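Local coordinates for cellulose binding domain-containing protein (Clostridium clariflavum, PDB 4B96) that probably binds cellulose through this calcium-containing family 3b carbohydrate-binding module, one domain of a longer membrane protein of a biomass-sensing system, at residues Leu5-Tyr10 with Trp23-Glu28. Numbering follows the deposited sequence.
Sequences LKLKHY and WDFVIE
Lys8 lies obliquely across the end of Glu28, its extended chain bringing CE to 3.2 Å from Glu28 OE2, while NZ, at 3.5 Å from the same oxygen, makes a long salt bridge. The other carboxylate oxygen, OE1, is hydrogen-bonded to Tyr132, whose ring also receives Lys8 in a cation-pi contact. At the far end of the pairing, His9 has CG anti to the backbone N (chi1 164°), which swings the imidazole edge-on to the opposite backbone: ND1 donates to Asp24 O at 2.7 Å, the oxygen lying close to the plane of the imidazole. Tyr10 N reaches that carbonyl too, at 3.2 Å, so two donors grip one oxygen, both from above the carbonyl plane. Strands 5-9 and 20-29 run antiparallel here, as neighbours in one sheet of the CBM3 beta-sandwich. Lys6 with Glu28 and Lys8 with Val26 form the hydrogen-bonded pairs; the straightest bond, Glu28 N to Lys6 O (2.9 Å, 169°), lies almost along the C=O axis. On the face bearing Leu7, His9, Phe25 and Ile27, Leu7 meets Val138 of the second sheet, and His9 and Phe25 meet Met136. There Leu7 CD1 packs 4.0 Å from Phe25 CB, the two side chains crossing at about a right angle. Leu5 CD2 meets Ile27 CG2 at 3.9 Å. Asp24 directs its carboxylate to Arg22 and Gly105 N.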
loop_
_atom_site.group_PDB
_atom_site.type_symbol
_atom_site.label_atom_id
_atom_site.label_comp_id
_atom_site.label_asym_id
_atom_site.label_seq_id
_atom_site.Cartn_x
_atom_site.Cartn_y
_atom_site.Cartn_z
ATOM N N LEU A 5 8.054 -8.477 -1.217
ATOM C CA LEU A 5 8.344 -8.132 0.171
ATOM C C LEU A 5 7.130 -7.604 0.907
ATOM O O LEU A 5 6.194 -7.059 0.284
ATOM C CB LEU A 5 9.526 -7.144 0.291
ATOM C CG LEU A 5 9.496 -5.652 0.096
ATOM C CD1 LEU A 5 8.693 -4.851 1.200
ATOM C CD2 LEU A 5 10.966 -5.201 0.145
ATOM N N LYS A 6 7.145 -7.778 2.230
ATOM C CA LYS A 6 6.063 -7.225 3.090
ATOM C C LYS A 6 6.750 -6.650 4.312
ATOM O O LYS A 6 7.878 -7.030 4.619
ATOM C CB LYS A 6 5.085 -8.314 3.540
ATOM C CG LYS A 6 4.445 -9.061 2.339
ATOM C CD LYS A 6 3.342 -9.997 2.864
ATOM C CE LYS A 6 2.587 -10.667 1.715
ATOM N NZ LYS A 6 1.683 -11.711 2.274
ATOM N N LEU A 7 6.095 -5.728 5.013
ATOM C CA LEU A 7 6.722 -5.131 6.185
ATOM C C LEU A 7 5.823 -5.348 7.422
ATOM O O LEU A 7 4.589 -5.159 7.352
ATOM C CB LEU A 7 6.890 -3.615 5.948
ATOM C CG LEU A 7 7.431 -2.857 7.172
ATOM C CD1 LEU A 7 8.301 -1.682 6.785
ATOM C CD2 LEU A 7 6.294 -2.300 8.048
ATOM N N LYS A 8 6.437 -5.664 8.563
ATOM C CA LYS A 8 5.711 -5.691 9.839
ATOM C C LYS A 8 6.371 -4.688 10.769
ATOM O O LYS A 8 7.529 -4.362 10.586
ATOM C CB LYS A 8 5.830 -7.080 10.502
ATOM C CG LYS A 8 5.207 -8.241 9.727
ATOM C CD LYS A 8 5.324 -9.552 10.582
ATOM C CE LYS A 8 4.581 -10.704 9.957
ATOM N NZ LYS A 8 4.670 -11.919 10.837
ATOM N N HIS A 9 5.618 -4.163 11.737
ATOM C CA HIS A 9 6.145 -3.129 12.611
ATOM C C HIS A 9 5.639 -3.437 13.998
ATOM O O HIS A 9 4.538 -4.025 14.153
ATOM C CB HIS A 9 5.610 -1.774 12.149
ATOM C CG HIS A 9 5.754 -0.661 13.145
ATOM N ND1 HIS A 9 6.980 -0.279 13.677
ATOM C CD2 HIS A 9 4.829 0.206 13.660
ATOM C CE1 HIS A 9 6.798 0.761 14.487
ATOM N NE2 HIS A 9 5.504 1.069 14.500
ATOM N N TYR A 10 6.415 -3.045 15.002
ATOM C CA TYR A 10 5.924 -3.100 16.356
ATOM C C TYR A 10 6.429 -1.895 17.066
ATOM O O TYR A 10 7.588 -1.532 16.972
ATOM C CB TYR A 10 6.402 -4.379 17.111
ATOM C CG TYR A 10 5.898 -4.345 18.546
ATOM C CD1 TYR A 10 4.529 -4.131 18.805
ATOM C CD2 TYR A 10 6.766 -4.462 19.640
ATOM C CE1 TYR A 10 4.032 -4.058 20.082
ATOM C CE2 TYR A 10 6.272 -4.414 20.952
ATOM C CZ TYR A 10 4.906 -4.195 21.160
ATOM O OH TYR A 10 4.375 -4.118 22.439
ATOM N N TRP A 23 10.679 2.778 15.720
ATOM C CA TRP A 23 10.300 2.501 14.334
ATOM C C TRP A 23 10.472 1.020 13.947
ATOM O O TRP A 23 10.391 0.675 12.757
ATOM C CB TRP A 23 11.087 3.413 13.418
ATOM C CG TRP A 23 12.597 3.526 13.788
ATOM C CD1 TRP A 23 13.221 4.535 14.534
ATOM C CD2 TRP A 23 13.620 2.594 13.433
ATOM N NE1 TRP A 23 14.583 4.273 14.608
ATOM C CE2 TRP A 23 14.842 3.077 13.966
ATOM C CE3 TRP A 23 13.620 1.384 12.707
ATOM C CZ2 TRP A 23 16.051 2.387 13.793
ATOM C CZ3 TRP A 23 14.812 0.701 12.525
ATOM C CH2 TRP A 23 16.029 1.212 13.075
ATOM N N ASP A 24 10.729 0.149 14.928
ATOM C CA ASP A 24 11.118 -1.261 14.643
ATOM C C ASP A 24 10.302 -1.933 13.538
ATOM O O ASP A 24 9.028 -1.962 13.592
ATOM C CB ASP A 24 10.854 -2.152 15.839
ATOM C CG ASP A 24 11.656 -1.728 17.076
ATOM O OD1 ASP A 24 12.211 -0.588 17.089
ATOM O OD2 ASP A 24 11.696 -2.548 18.011
ATOM N N PHE A 25 11.000 -2.563 12.613
ATOM C CA PHE A 25 10.314 -3.259 11.536
ATOM C C PHE A 25 11.004 -4.552 11.159
ATOM O O PHE A 25 12.190 -4.780 11.502
ATOM C CB PHE A 25 10.150 -2.363 10.310
ATOM C CG PHE A 25 11.451 -1.866 9.719
ATOM C CD1 PHE A 25 12.121 -2.622 8.745
ATOM C CD2 PHE A 25 11.949 -0.584 10.060
ATOM C CE1 PHE A 25 13.309 -2.164 8.164
ATOM C CE2 PHE A 25 13.128 -0.095 9.462
ATOM C CZ PHE A 25 13.834 -0.914 8.542
ATOM N N VAL A 26 10.228 -5.394 10.479
ATOM C CA VAL A 26 10.749 -6.605 9.874
ATOM C C VAL A 26 10.381 -6.553 8.395
ATOM O O VAL A 26 9.229 -6.353 8.033
ATOM C CB VAL A 26 10.088 -7.864 10.484
ATOM C CG1 VAL A 26 10.660 -9.155 9.822
ATOM C CG2 VAL A 26 10.302 -7.881 12.002
ATOM N N ILE A 27 11.368 -6.656 7.526
ATOM C CA ILE A 27 11.052 -6.786 6.111
ATOM C C ILE A 27 11.136 -8.247 5.828
ATOM O O ILE A 27 12.184 -8.856 6.060
ATOM C CB ILE A 27 12.095 -6.154 5.216
ATOM C CG1 ILE A 27 12.228 -4.659 5.474
ATOM C CG2 ILE A 27 11.782 -6.442 3.713
ATOM C CD1 ILE A 27 13.352 -4.084 4.701
ATOM N N GLU A 28 10.054 -8.801 5.310
ATOM C CA GLU A 28 9.992 -10.194 4.937
ATOM C C GLU A 28 10.256 -10.303 3.426
ATOM O O GLU A 28 9.750 -9.491 2.629
ATOM C CB GLU A 28 8.607 -10.763 5.279
ATOM C CG GLU A 28 8.235 -10.713 6.759
ATOM C CD GLU A 28 6.961 -11.522 7.093
ATOM O OE1 GLU A 28 6.040 -11.547 6.260
ATOM O OE2 GLU A 28 6.875 -12.139 8.181
#